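Local coordinates for protein N-formylglutamate amidohydrolase (Ralstonia eutropha, PDB 2Q7S) that binds a zinc ion and is probably a hydrolase, as its membership of the N-formylglutamate amidohydrolase family suggests, at residues L73-F77 against Y148-L152; E22-L26 against I282-R287; R86-I91 against G115-S119; F77-D83 against R140-Y145. One frame throughout, in Å; residues are numbered along the deposited sequence.

Contact 1 of 4, residues L73-F77 against Y148-L152; sequences LAATF and YHAAL
Leu73 lays its CD2 methyl over one face of the Tyr148 ring, a CH-pi contact 3.8 Å from the ring centroid and 16° off the normal. Its t, p rotamer also brings CD2 to 3.7 Å from CB of Leu152 and CD1 to 3.9 Å from CB of Ala151, so this one leucine fills the gap between successive helical turns. Strand residues 73-75 are extended and run antiparallel to helix 148-152, at 171° with the axes 9.3 Å apart; Leu73 CA faces Leu152 CA at 7.0 Å, and Ala75 CA faces Tyr148 CA at 6.9 Å. The Tyr148 side chain, with chi1 t, reaches across to the strand, and its edge meets Ala75: CE1 lies 3.4 Å from the backbone N and 3.9 Å from CB of that alanine. Beyond the strand end, Phe77 (chi1 p) turns its ring back, CZ coming to 4.2 Å from CB of Tyr148. The side-chain contacts are apolar; the hydroxyl of Tyr148 instead hydrogen-bonds Asp29 on the neighbouring parallel strand 26-30. A long helix thus covers the strands of a central mixed sheet, as in the alpha/beta fold of the zinc exopeptidase clan.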
loop_
_atom_site.group_PDB
_atom_site.type_symbol
_atom_site.label_atom_id
_atom_site.label_comp_id
_atom_site.label_asym_id
_atom_site.label_seq_id
_atom_site.Cartn_x
_atom_site.Cartn_y
_atom_site.Cartn_z
ATOM N N LEU A 73 -0.747 7.434 7.017
ATOM C CA LEU A 73 -1.255 6.269 7.713
ATOM C C LEU A 73 -0.469 4.956 7.408
ATOM O O LEU A 73 -0.198 4.615 6.275
ATOM C CB LEU A 73 -2.720 6.083 7.363
ATOM C CG LEU A 73 -3.445 4.786 7.848
ATOM C CD1 LEU A 73 -3.663 4.738 9.401
ATOM C CD2 LEU A 73 -4.775 4.652 7.156
ATOM N N ALA A 74 -0.133 4.206 8.458
ATOM C CA ALA A 74 0.546 2.944 8.246
ATOM C C ALA A 74 0.056 1.820 9.165
ATOM O O ALA A 74 -0.110 2.029 10.375
ATOM C CB ALA A 74 2.045 3.159 8.373
ATOM N N ALA A 75 -0.144 0.629 8.586
ATOM C CA ALA A 75 -0.516 -0.586 9.343
ATOM C C ALA A 75 0.604 -1.133 10.238
ATOM O O ALA A 75 1.772 -1.154 9.844
ATOM C CB ALA A 75 -0.983 -1.695 8.401
ATOM N N THR A 76 0.269 -1.576 11.441
ATOM C CA THR A 76 1.280 -2.165 12.330
ATOM C C THR A 76 1.188 -3.708 12.289
ATOM O O THR A 76 2.133 -4.415 12.624
ATOM C CB THR A 76 1.166 -1.672 13.806
ATOM O OG1 THR A 76 -0.151 -1.889 14.257
ATOM C CG2 THR A 76 1.483 -0.175 13.979
ATOM N N PHE A 77 0.040 -4.211 11.854
ATOM C CA PHE A 77 -0.164 -5.637 11.680
ATOM C C PHE A 77 0.345 -6.051 10.314
ATOM O O PHE A 77 0.383 -5.217 9.398
ATOM C CB PHE A 77 -1.624 -6.011 11.818
ATOM C CG PHE A 77 -2.531 -5.234 10.944
ATOM C CD1 PHE A 77 -3.029 -3.989 11.384
ATOM C CD2 PHE A 77 -2.899 -5.706 9.685
ATOM C CE1 PHE A 77 -3.791 -3.229 10.610
ATOM C CE2 PHE A 77 -3.725 -4.927 8.903
ATOM C CZ PHE A 77 -4.187 -3.715 9.360
ATOM N N TYR A 148 -8.049 0.467 10.634
ATOM C CA TYR A 148 -7.191 0.976 9.605
ATOM C C TYR A 148 -8.014 1.702 8.553
ATOM O O TYR A 148 -7.732 2.865 8.211
ATOM C CB TYR A 148 -6.369 -0.145 8.957
ATOM C CG TYR A 148 -5.406 0.360 7.892
ATOM C CD1 TYR A 148 -4.121 0.740 8.228
ATOM C CD2 TYR A 148 -5.796 0.477 6.559
ATOM C CE1 TYR A 148 -3.236 1.223 7.262
ATOM C CE2 TYR A 148 -4.902 0.906 5.595
ATOM C CZ TYR A 148 -3.636 1.311 5.962
ATOM O OH TYR A 148 -2.729 1.772 5.022
ATOM N N HIS A 149 -9.033 1.038 8.013
ATOM C CA HIS A 149 -9.823 1.683 6.963
ATOM C C HIS A 149 -10.665 2.874 7.410
ATOM O O HIS A 149 -10.730 3.904 6.681
ATOM C CB HIS A 149 -10.619 0.668 6.123
ATOM C CG HIS A 149 -9.854 0.267 4.918
ATOM N ND1 HIS A 149 -9.998 0.912 3.711
ATOM C CD2 HIS A 149 -8.793 -0.569 4.779
ATOM C CE1 HIS A 149 -9.092 0.448 2.861
ATOM N NE2 HIS A 149 -8.334 -0.436 3.487
ATOM N N ALA A 150 -11.237 2.813 8.607
ATOM C CA ALA A 150 -11.875 4.021 9.195
ATOM C C ALA A 150 -10.904 5.239 9.257
ATOM O O ALA A 150 -11.313 6.379 8.962
ATOM C CB ALA A 150 -12.470 3.746 10.573
ATOM N N ALA A 151 -9.634 4.985 9.580
ATOM C CA ALA A 151 -8.623 6.069 9.719
ATOM C C ALA A 151 -8.371 6.639 8.340
ATOM O O ALA A 151 -8.309 7.857 8.196
ATOM C CB ALA A 151 -7.317 5.567 10.313
ATOM N N LEU A 152 -8.235 5.756 7.335
ATOM C CA LEU A 152 -8.028 6.185 5.911
ATOM C C LEU A 152 -9.210 7.005 5.412
ATOM O O LEU A 152 -9.039 8.078 4.834
ATOM C CB LEU A 152 -7.771 5.013 4.976
ATOM C CG LEU A 152 -7.453 5.319 3.491
ATOM C CD1 LEU A 152 -6.191 6.251 3.342
ATOM C CD2 LEU A 152 -7.288 4.058 2.723
#

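Contact 2 of 4, residues E22-L26 against I282-R287; sequences EALPL and IAEYVR
Leu24 and Val286 form the apolar centre. Leu24, in the m, t rotamer, puts CD1 3.7 Å from CB of Ala283 and CB 4.1 Å from CG1 of Val286, while that same CG1 sits 3.5 Å from CD of Pro25. One helical turn back, Leu26 (t, p) brings CD1 to 3.9 Å from CG2 of Ile282. The 22-26 chain is extended through Leu24, then kinks in an inverse gamma turn centred on Pro25, with a weak hydrogen bond from Leu26 N to Leu24 O (2.8 Å). Against it lies regular helix 282-287; Leu24 CA is 6.6 Å from Arg287 CA, and Pro25 CA 7.1 Å from Val286 CA. Farther out, CD2 of Leu24 meets CB of Arg287 at 3.8 Å, and CD1 lies over one face of the guanidinium. At the exposed edge, NH1 of Arg287 makes a salt bridge to OE1 of Glu22 at 3.0 Å. Here the C-terminal helix 267-289 packs on the loop entering strand 26-30 of the central mixed sheet.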
loop_
_atom_site.group_PDB
_atom_site.type_symbol
_atom_site.label_atom_id
_atom_site.label_comp_id
_atom_site.label_asym_id
_atom_site.label_seq_id
_atom_site.Cartn_x
_atom_site.Cartn_y
_atom_site.Cartn_z
ATOM N N GLU A 22 0.890 23.737 8.435
ATOM C CA GLU A 22 -0.225 23.841 7.494
ATOM C C GLU A 22 -0.537 22.459 6.973
ATOM O O GLU A 22 0.383 21.739 6.582
ATOM C CB GLU A 22 0.164 24.777 6.325
ATOM C CG GLU A 22 -0.580 24.555 4.982
ATOM C CD GLU A 22 0.099 25.231 3.776
ATOM O OE1 GLU A 22 1.306 25.604 3.867
ATOM O OE2 GLU A 22 -0.587 25.376 2.724
ATOM N N ALA A 23 -1.804 22.048 7.040
ATOM C CA ALA A 23 -2.237 20.813 6.387
ATOM C C ALA A 23 -2.520 21.048 4.881
ATOM O O ALA A 23 -2.882 22.166 4.475
ATOM C CB ALA A 23 -3.443 20.219 7.103
ATOM N N LEU A 24 -2.337 19.996 4.062
ATOM C CA LEU A 24 -2.730 19.967 2.619
ATOM C C LEU A 24 -3.494 18.688 2.385
ATOM O O LEU A 24 -3.296 17.727 3.130
ATOM C CB LEU A 24 -1.454 19.956 1.759
ATOM C CG LEU A 24 -0.681 21.285 1.723
ATOM C CD1 LEU A 24 0.706 21.072 1.056
ATOM C CD2 LEU A 24 -1.484 22.342 0.957
ATOM N N PRO A 25 -4.341 18.618 1.344
ATOM C CA PRO A 25 -5.076 17.351 1.113
ATOM C C PRO A 25 -4.262 16.283 0.353
ATOM O O PRO A 25 -4.619 15.873 -0.766
ATOM C CB PRO A 25 -6.230 17.785 0.230
ATOM C CG PRO A 25 -5.683 18.983 -0.561
ATOM C CD PRO A 25 -4.681 19.663 0.357
ATOM N N LEU A 26 -3.176 15.885 0.965
ATOM C CA LEU A 26 -2.325 14.796 0.527
ATOM C C LEU A 26 -2.420 13.770 1.626
ATOM O O LEU A 26 -1.927 13.969 2.752
ATOM C CB LEU A 26 -0.903 15.292 0.362
ATOM C CG LEU A 26 0.103 14.175 0.057
ATOM C CD1 LEU A 26 -0.113 13.672 -1.336
ATOM C CD2 LEU A 26 1.525 14.714 0.296
ATOM N N ILE A 282 5.412 17.314 -4.603
ATOM C CA ILE A 282 4.017 16.939 -4.661
ATOM C C ILE A 282 3.180 17.868 -3.785
ATOM O O ILE A 282 2.097 18.206 -4.177
ATOM C CB ILE A 282 3.795 15.472 -4.188
ATOM C CG1 ILE A 282 4.480 14.459 -5.126
ATOM C CG2 ILE A 282 2.300 15.110 -4.003
ATOM C CD1 ILE A 282 4.349 12.981 -4.613
ATOM N N ALA A 283 3.691 18.282 -2.611
ATOM C CA ALA A 283 2.959 19.175 -1.698
ATOM C C ALA A 283 2.686 20.485 -2.396
ATOM O O ALA A 283 1.590 21.011 -2.330
ATOM C CB ALA A 283 3.719 19.418 -0.357
ATOM N N GLU A 284 3.688 20.991 -3.100
ATOM C CA GLU A 284 3.571 22.218 -3.898
ATOM C C GLU A 284 2.512 22.099 -5.031
ATOM O O GLU A 284 1.707 23.024 -5.287
ATOM C CB GLU A 284 4.926 22.536 -4.504
ATOM C CG GLU A 284 5.956 23.005 -3.510
ATOM C CD GLU A 284 7.298 23.355 -4.177
ATOM O OE1 GLU A 284 7.794 22.520 -4.961
ATOM O OE2 GLU A 284 7.840 24.457 -3.942
ATOM N N TYR A 285 2.537 20.968 -5.711
ATOM C CA TYR A 285 1.566 20.673 -6.748
ATOM C C TYR A 285 0.129 20.632 -6.172
ATOM O O TYR A 285 -0.761 21.271 -6.689
ATOM C CB TYR A 285 1.934 19.374 -7.441
ATOM C CG TYR A 285 0.951 18.987 -8.504
ATOM C CD1 TYR A 285 1.096 19.416 -9.813
ATOM C CD2 TYR A 285 -0.154 18.223 -8.174
ATOM C CE1 TYR A 285 0.158 19.069 -10.758
ATOM C CE2 TYR A 285 -1.074 17.885 -9.096
ATOM C CZ TYR A 285 -0.919 18.292 -10.374
ATOM O OH TYR A 285 -1.879 17.941 -11.259
ATOM N N VAL A 286 -0.057 19.911 -5.079
ATOM C CA VAL A 286 -1.330 19.867 -4.361
ATOM C C VAL A 286 -1.851 21.235 -3.911
ATOM O O VAL A 286 -3.015 21.500 -4.078
ATOM C CB VAL A 286 -1.199 18.864 -3.176
ATOM C CG1 VAL A 286 -2.290 19.019 -2.124
ATOM C CG2 VAL A 286 -1.173 17.486 -3.755
ATOM N N ARG A 287 -0.996 22.084 -3.312
ATOM C CA ARG A 287 -1.408 23.408 -2.861
ATOM C C ARG A 287 -1.856 24.241 -4.024
ATOM O O ARG A 287 -2.794 25.024 -3.919
ATOM C CB ARG A 287 -0.260 24.146 -2.129
ATOM C CG ARG A 287 -0.610 25.538 -1.629
ATOM C CD ARG A 287 0.408 26.040 -0.575
ATOM N NE ARG A 287 1.724 25.564 -0.925
ATOM C CZ ARG A 287 2.545 24.898 -0.126
ATOM N NH1 ARG A 287 2.267 24.668 1.150
ATOM N NH2 ARG A 287 3.693 24.501 -0.611
#

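Contact 3 of 4, residues R86-I91 against G115-S119; sequences RMLDDI and GLIWS
Leu116 is the side chain about which this contact is built. Its chi1 t, chi2 p conformation sends CD2 to 3.8 Å from CG1 of Ile91 and 4.2 Å from CD2 of Leu88, with CD1 3.8 Å from the carbonyl O of Met87. Leu88 leaves its backbone heading away from 115-119, but its m, t rotamer carries the end back within reach; Ile91, also m, t, starts sideways and likewise brings its end nearer. Arg86 folds through m, m at chi1 and chi2 and then extends at chi3, so that its CG lies 3.6 Å from N of Leu116 and 3.7 Å from C of Gly115. The Arg86 side chain comes about 4 Å from that of the zinc ligand His32, and its NH1 has a long, weak ion pair with Asp83. The loop after strand 71-75 is thus pinned, beside the zinc site, to the loop between strands 96-97 and 132-133. A type I beta turn runs from Met87 to Asp90, closed by Asp90 N to Met87 O at 3.1 Å, and an inverse gamma turn follows, centred on Asp90. This places the carbonyl O of Asp90 to accept from Leu116 N at 3.1 Å; a water lies 3.1 Å from Asp90 O and accepts from Ile117 N at 2.8 Å. The CA atoms of Arg86 and Leu116 are 5.1 Å apart. The Asp90 carboxylate, with chi1 t, hydrogen-bonds Thr110 and the backbone N of Gly107 through OD1.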
loop_
_atom_site.group_PDB
_atom_site.type_symbol
_atom_site.label_atom_id
_atom_site.label_comp_id
_atom_site.label_asym_id
_atom_site.label_seq_id
_atom_site.Cartn_x
_atom_site.Cartn_y
_atom_site.Cartn_z
ATOM N N ARG A 86 -7.073 -5.083 0.318
ATOM C CA ARG A 86 -8.055 -5.923 -0.381
ATOM C C ARG A 86 -9.400 -5.500 0.128
ATOM O O ARG A 86 -9.518 -4.927 1.210
ATOM C CB ARG A 86 -7.796 -7.408 -0.104
ATOM C CG ARG A 86 -6.425 -7.914 -0.585
ATOM C CD ARG A 86 -6.185 -7.738 -2.091
ATOM N NE ARG A 86 -4.890 -8.239 -2.517
ATOM C CZ ARG A 86 -3.741 -7.543 -2.586
ATOM N NH1 ARG A 86 -3.651 -6.258 -2.236
ATOM N NH2 ARG A 86 -2.631 -8.157 -2.995
HETATM N N MSE A 87 -10.417 -5.829 -0.650
HETATM C CA MSE A 87 -11.794 -5.670 -0.248
HETATM C C MSE A 87 -12.182 -6.787 0.693
HETATM O O MSE A 87 -11.618 -7.872 0.719
HETATM C CB MSE A 87 -12.712 -5.694 -1.489
HETATM C CG MSE A 87 -12.347 -4.718 -2.550
HETATM SE SE MSE A 87 -12.771 -2.912 -1.943
HETATM C CE MSE A 87 -11.119 -2.082 -1.446
ATOM N N LEU A 88 -13.224 -6.504 1.454
ATOM C CA LEU A 88 -13.695 -7.366 2.496
ATOM C C LEU A 88 -14.361 -8.617 1.975
ATOM O O LEU A 88 -14.515 -9.569 2.733
ATOM C CB LEU A 88 -14.667 -6.575 3.389
ATOM C CG LEU A 88 -13.957 -5.805 4.507
ATOM C CD1 LEU A 88 -15.028 -5.209 5.421
ATOM C CD2 LEU A 88 -12.965 -6.687 5.224
ATOM N N ASP A 89 -14.745 -8.614 0.689
ATOM C CA ASP A 89 -15.331 -9.776 0.051
ATOM C C ASP A 89 -14.319 -10.564 -0.793
ATOM O O ASP A 89 -14.695 -11.494 -1.481
ATOM C CB ASP A 89 -16.589 -9.402 -0.741
ATOM C CG ASP A 89 -16.315 -8.475 -1.924
ATOM O OD1 ASP A 89 -15.176 -7.963 -2.092
ATOM O OD2 ASP A 89 -17.277 -8.265 -2.685
ATOM N N ASP A 90 -13.041 -10.213 -0.670
ATOM C CA ASP A 90 -11.950 -10.846 -1.436
ATOM C C ASP A 90 -11.356 -12.019 -0.653
ATOM O O ASP A 90 -10.191 -12.044 -0.308
ATOM C CB ASP A 90 -10.900 -9.814 -1.812
ATOM C CG ASP A 90 -9.965 -10.297 -2.876
ATOM O OD1 ASP A 90 -10.108 -11.442 -3.382
ATOM O OD2 ASP A 90 -9.104 -9.496 -3.247
ATOM N N ILE A 91 -12.229 -13.012 -0.431
ATOM C CA ILE A 91 -11.964 -14.209 0.319
ATOM C C ILE A 91 -12.479 -15.360 -0.522
ATOM O O ILE A 91 -13.553 -15.269 -1.085
ATOM C CB ILE A 91 -12.759 -14.267 1.637
ATOM C CG1 ILE A 91 -12.478 -13.042 2.516
ATOM C CG2 ILE A 91 -12.440 -15.583 2.317
ATOM C CD1 ILE A 91 -13.419 -12.828 3.713
ATOM N N GLY A 115 -4.723 -12.671 -1.467
ATOM C CA GLY A 115 -6.093 -12.235 -1.009
ATOM C C GLY A 115 -6.184 -11.472 0.300
ATOM O O GLY A 115 -5.184 -11.175 0.903
ATOM N N LEU A 116 -7.403 -11.134 0.756
ATOM C CA LEU A 116 -7.574 -10.440 2.023
ATOM C C LEU A 116 -6.886 -11.182 3.170
ATOM O O LEU A 116 -6.237 -10.554 4.037
ATOM C CB LEU A 116 -9.073 -10.251 2.340
ATOM C CG LEU A 116 -9.419 -9.615 3.688
ATOM C CD1 LEU A 116 -9.222 -8.004 3.698
ATOM C CD2 LEU A 116 -10.828 -10.079 4.119
ATOM N N ILE A 117 -7.089 -12.506 3.174
ATOM C CA ILE A 117 -6.460 -13.405 4.112
ATOM C C ILE A 117 -5.539 -14.360 3.334
ATOM O O ILE A 117 -5.998 -15.300 2.626
ATOM C CB ILE A 117 -7.517 -14.224 4.898
ATOM C CG1 ILE A 117 -8.636 -13.325 5.483
ATOM C CG2 ILE A 117 -6.839 -15.111 5.951
ATOM C CD1 ILE A 117 -8.197 -12.310 6.633
ATOM N N TRP A 118 -4.241 -14.146 3.452
ATOM C CA TRP A 118 -3.279 -15.074 2.816
ATOM C C TRP A 118 -3.423 -16.503 3.296
ATOM O O TRP A 118 -3.595 -16.758 4.484
ATOM C CB TRP A 118 -1.860 -14.603 3.001
ATOM C CG TRP A 118 -1.516 -13.449 2.133
ATOM C CD1 TRP A 118 -2.318 -12.412 1.779
ATOM C CD2 TRP A 118 -0.255 -13.201 1.532
ATOM N NE1 TRP A 118 -1.650 -11.545 0.968
ATOM C CE2 TRP A 118 -0.372 -12.013 0.801
ATOM C CE3 TRP A 118 0.972 -13.885 1.528
ATOM C CZ2 TRP A 118 0.697 -11.482 0.075
ATOM C CZ3 TRP A 118 2.025 -13.355 0.805
ATOM C CH2 TRP A 118 1.881 -12.172 0.090
ATOM N N SER A 119 -3.370 -17.427 2.331
ATOM C CA SER A 119 -3.541 -18.881 2.525
ATOM C C SER A 119 -2.210 -19.648 2.370
ATOM O O SER A 119 -2.034 -20.790 2.882
ATOM C CB SER A 119 -4.534 -19.421 1.466
ATOM O OG SER A 119 -4.222 -18.885 0.159
HETATM O O HOH W 1 -8.564 -14.017 1.373
#

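Contact 4 of 4, residues F77-D83 against R140-Y145; sequences FPRVYID and RINRYY
Phe77, with chi1 p, offers its ring face to Tyr144: CB of Tyr144 lies 3.7 Å from the Phe77 centroid, and the Tyr144 ring meets it in an offset edge-to-face pair, centroids 5.4 Å apart. From Pro78 the chain takes helical angles at 79-81, and Arg79 NE makes a salt bridge to Asp83 OD2 at 3.2 Å. Tyr81 (chi1 t) turns its edge to the Tyr144 face, centroids 5.1 Å apart, while the Arg140 guanidinium stacks flat on the Tyr81 ring at 4.2 Å between centres. Arg140 NH1 also donates to Tyr81 O at 2.7 Å. Ile82 (t, t), extended again, inserts CD1 3.6 Å from CG1 of Ile141 and 3.9 Å from CB of Tyr145. Ile82 CA is 6.7 Å from Arg140 CA; Phe77 CA is 7.2 Å from Tyr144 CA, on a helix with a wider pi-type turn at 141-145. Asp83 points away and hydrogen-bonds the zinc ligand His32. An aromatic cluster and a cation-pi stack therefore anchor to helix 134-163 a loop that carries a second-shell carboxylate.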
loop_
_atom_site.group_PDB
_atom_site.type_symbol
_atom_site.label_atom_id
_atom_site.label_comp_id
_atom_site.label_asym_id
_atom_site.label_seq_id
_atom_site.Cartn_x
_atom_site.Cartn_y
_atom_site.Cartn_z
ATOM N N PHE A 77 0.040 -4.211 11.854
ATOM C CA PHE A 77 -0.164 -5.637 11.680
ATOM C C PHE A 77 0.345 -6.051 10.314
ATOM O O PHE A 77 0.383 -5.217 9.398
ATOM C CB PHE A 77 -1.624 -6.011 11.818
ATOM C CG PHE A 77 -2.531 -5.234 10.944
ATOM C CD1 PHE A 77 -3.029 -3.989 11.384
ATOM C CD2 PHE A 77 -2.899 -5.706 9.685
ATOM C CE1 PHE A 77 -3.791 -3.229 10.610
ATOM C CE2 PHE A 77 -3.725 -4.927 8.903
ATOM C CZ PHE A 77 -4.187 -3.715 9.360
ATOM N N PRO A 78 0.658 -7.349 10.144
ATOM C CA PRO A 78 1.190 -7.777 8.869
ATOM C C PRO A 78 0.094 -8.014 7.843
ATOM O O PRO A 78 -0.992 -8.536 8.168
ATOM C CB PRO A 78 1.956 -9.067 9.208
ATOM C CG PRO A 78 1.711 -9.323 10.712
ATOM C CD PRO A 78 0.543 -8.487 11.082
ATOM N N ARG A 79 0.379 -7.644 6.596
ATOM C CA ARG A 79 -0.572 -7.851 5.520
ATOM C C ARG A 79 -0.882 -9.317 5.245
ATOM O O ARG A 79 -1.948 -9.593 4.676
ATOM C CB ARG A 79 -0.124 -7.149 4.235
ATOM C CG ARG A 79 1.060 -7.717 3.571
ATOM C CD ARG A 79 0.706 -8.744 2.537
ATOM N NE ARG A 79 0.108 -8.246 1.310
ATOM C CZ ARG A 79 0.741 -7.946 0.177
ATOM N NH1 ARG A 79 2.056 -8.017 0.078
ATOM N NH2 ARG A 79 0.039 -7.559 -0.873
ATOM N N VAL A 80 0.071 -10.219 5.586
ATOM C CA VAL A 80 -0.124 -11.664 5.486
ATOM C C VAL A 80 -1.087 -12.195 6.555
ATOM O O VAL A 80 -1.544 -13.341 6.471
ATOM C CB VAL A 80 1.214 -12.435 5.585
ATOM C CG1 VAL A 80 0.960 -13.929 5.574
ATOM C CG2 VAL A 80 2.147 -12.028 4.436
ATOM N N TYR A 81 -1.377 -11.371 7.559
ATOM C CA TYR A 81 -2.394 -11.665 8.579
ATOM C C TYR A 81 -3.772 -11.200 8.132
ATOM O O TYR A 81 -4.751 -11.973 8.115
ATOM C CB TYR A 81 -2.006 -11.005 9.878
ATOM C CG TYR A 81 -2.915 -11.258 11.058
ATOM C CD1 TYR A 81 -2.918 -12.493 11.717
ATOM C CD2 TYR A 81 -3.737 -10.249 11.552
ATOM C CE1 TYR A 81 -3.709 -12.710 12.838
ATOM C CE2 TYR A 81 -4.569 -10.479 12.650
ATOM C CZ TYR A 81 -4.528 -11.690 13.306
ATOM O OH TYR A 81 -5.319 -11.907 14.413
ATOM N N ILE A 82 -3.861 -9.922 7.780
ATOM C CA ILE A 82 -4.965 -9.436 7.002
ATOM C C ILE A 82 -4.488 -8.267 6.182
ATOM O O ILE A 82 -3.683 -7.467 6.643
ATOM C CB ILE A 82 -6.186 -9.112 7.873
ATOM C CG1 ILE A 82 -7.388 -8.757 6.991
ATOM C CG2 ILE A 82 -5.868 -8.072 8.956
ATOM C CD1 ILE A 82 -8.768 -8.713 7.809
ATOM N N ASP A 83 -4.945 -8.204 4.944
ATOM C CA ASP A 83 -4.399 -7.259 3.964
ATOM C C ASP A 83 -5.378 -6.108 3.789
ATOM O O ASP A 83 -6.382 -6.293 3.112
ATOM C CB ASP A 83 -4.221 -7.943 2.629
ATOM C CG ASP A 83 -3.540 -7.083 1.621
ATOM O OD1 ASP A 83 -3.520 -5.841 1.782
ATOM O OD2 ASP A 83 -2.981 -7.664 0.664
ATOM N N ARG A 140 -10.256 -10.763 12.905
ATOM C CA ARG A 140 -9.208 -10.022 12.178
ATOM C C ARG A 140 -9.772 -8.763 11.561
ATOM O O ARG A 140 -9.179 -7.671 11.692
ATOM C CB ARG A 140 -8.506 -10.853 11.053
ATOM C CG ARG A 140 -7.809 -12.063 11.607
ATOM C CD ARG A 140 -6.952 -12.732 10.600
ATOM N NE ARG A 140 -6.475 -14.034 11.084
ATOM C CZ ARG A 140 -5.593 -14.773 10.425
ATOM N NH1 ARG A 140 -5.109 -14.334 9.273
ATOM N NH2 ARG A 140 -5.222 -15.956 10.893
ATOM N N ILE A 141 -10.874 -8.915 10.847
ATOM C CA ILE A 141 -11.484 -7.771 10.169
ATOM C C ILE A 141 -11.836 -6.671 11.163
ATOM O O ILE A 141 -11.482 -5.542 10.931
ATOM C CB ILE A 141 -12.727 -8.149 9.327
ATOM C CG1 ILE A 141 -12.325 -8.986 8.110
ATOM C CG2 ILE A 141 -13.455 -6.855 8.847
ATOM C CD1 ILE A 141 -13.462 -9.745 7.406
ATOM N N ASN A 142 -12.496 -7.008 12.287
ATOM C CA ASN A 142 -12.918 -5.997 13.255
ATOM C C ASN A 142 -11.768 -5.285 13.979
ATOM O O ASN A 142 -11.808 -4.077 14.171
ATOM C CB ASN A 142 -13.877 -6.617 14.294
ATOM C CG ASN A 142 -15.157 -7.071 13.683
ATOM O OD1 ASN A 142 -15.529 -6.582 12.617
ATOM N ND2 ASN A 142 -15.843 -8.010 14.338
ATOM N N ARG A 143 -10.767 -6.056 14.404
ATOM C CA ARG A 143 -9.698 -5.542 15.214
ATOM C C ARG A 143 -8.620 -4.800 14.430
ATOM O O ARG A 143 -8.018 -3.902 14.984
ATOM C CB ARG A 143 -9.032 -6.666 16.001
ATOM C CG ARG A 143 -9.960 -7.431 16.883
ATOM C CD ARG A 143 -9.315 -8.797 17.286
ATOM N NE ARG A 143 -10.122 -9.538 18.238
ATOM C CZ ARG A 143 -9.815 -10.742 18.718
ATOM N NH1 ARG A 143 -8.710 -11.364 18.324
ATOM N NH2 ARG A 143 -10.628 -11.332 19.586
ATOM N N TYR A 144 -8.346 -5.195 13.178
ATOM C CA TYR A 144 -7.239 -4.659 12.437
ATOM C C TYR A 144 -7.679 -3.904 11.172
ATOM O O TYR A 144 -7.311 -2.749 10.962
ATOM C CB TYR A 144 -6.194 -5.749 12.133
ATOM C CG TYR A 144 -5.668 -6.455 13.338
ATOM C CD1 TYR A 144 -4.559 -5.994 14.014
ATOM C CD2 TYR A 144 -6.304 -7.588 13.834
ATOM C CE1 TYR A 144 -4.096 -6.651 15.126
ATOM C CE2 TYR A 144 -5.840 -8.239 14.946
ATOM C CZ TYR A 144 -4.751 -7.775 15.575
ATOM O OH TYR A 144 -4.308 -8.436 16.662
ATOM N N TYR A 145 -8.468 -4.526 10.331
ATOM C CA TYR A 145 -8.858 -3.909 9.063
ATOM C C TYR A 145 -9.763 -2.695 9.216
ATOM O O TYR A 145 -9.496 -1.634 8.631
ATOM C CB TYR A 145 -9.566 -4.964 8.210
ATOM C CG TYR A 145 -9.941 -4.529 6.809
ATOM C CD1 TYR A 145 -11.083 -3.773 6.560
ATOM C CD2 TYR A 145 -9.189 -4.926 5.731
ATOM C CE1 TYR A 145 -11.436 -3.424 5.244
ATOM C CE2 TYR A 145 -9.550 -4.594 4.444
ATOM C CZ TYR A 145 -10.617 -3.821 4.215
ATOM O OH TYR A 145 -10.933 -3.534 2.885
HETATM O O HOH W 2 -3.219 -15.278 6.634
HETATM O O HOH W 3 -7.933 -11.310 15.407
#

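How the contacts relate
From the N terminus, the first segment met is 22-26, just ahead of strand 26-30; contact 2 joins it to the C-terminal helix and closes a loop over nearly the whole chain. Contact 1 is nested inside, taking strand 71-75 to helix 134-163. Contact 4 nests within contact 1, shares Phe77 with it and uses an earlier part of the same helix. Contact 3 is innermost, tying together two loops on either side of strand 96-97. None of the loops cross. Contacts 3 and 4 touch, through Arg86 O to Tyr145 OH (2.6 Å) and Leu116 O to Asp83 N (2.8 Å), both probable hydrogen bonds; contact 2 lies across the chain's centre from both, their centres about 30 Å or more away.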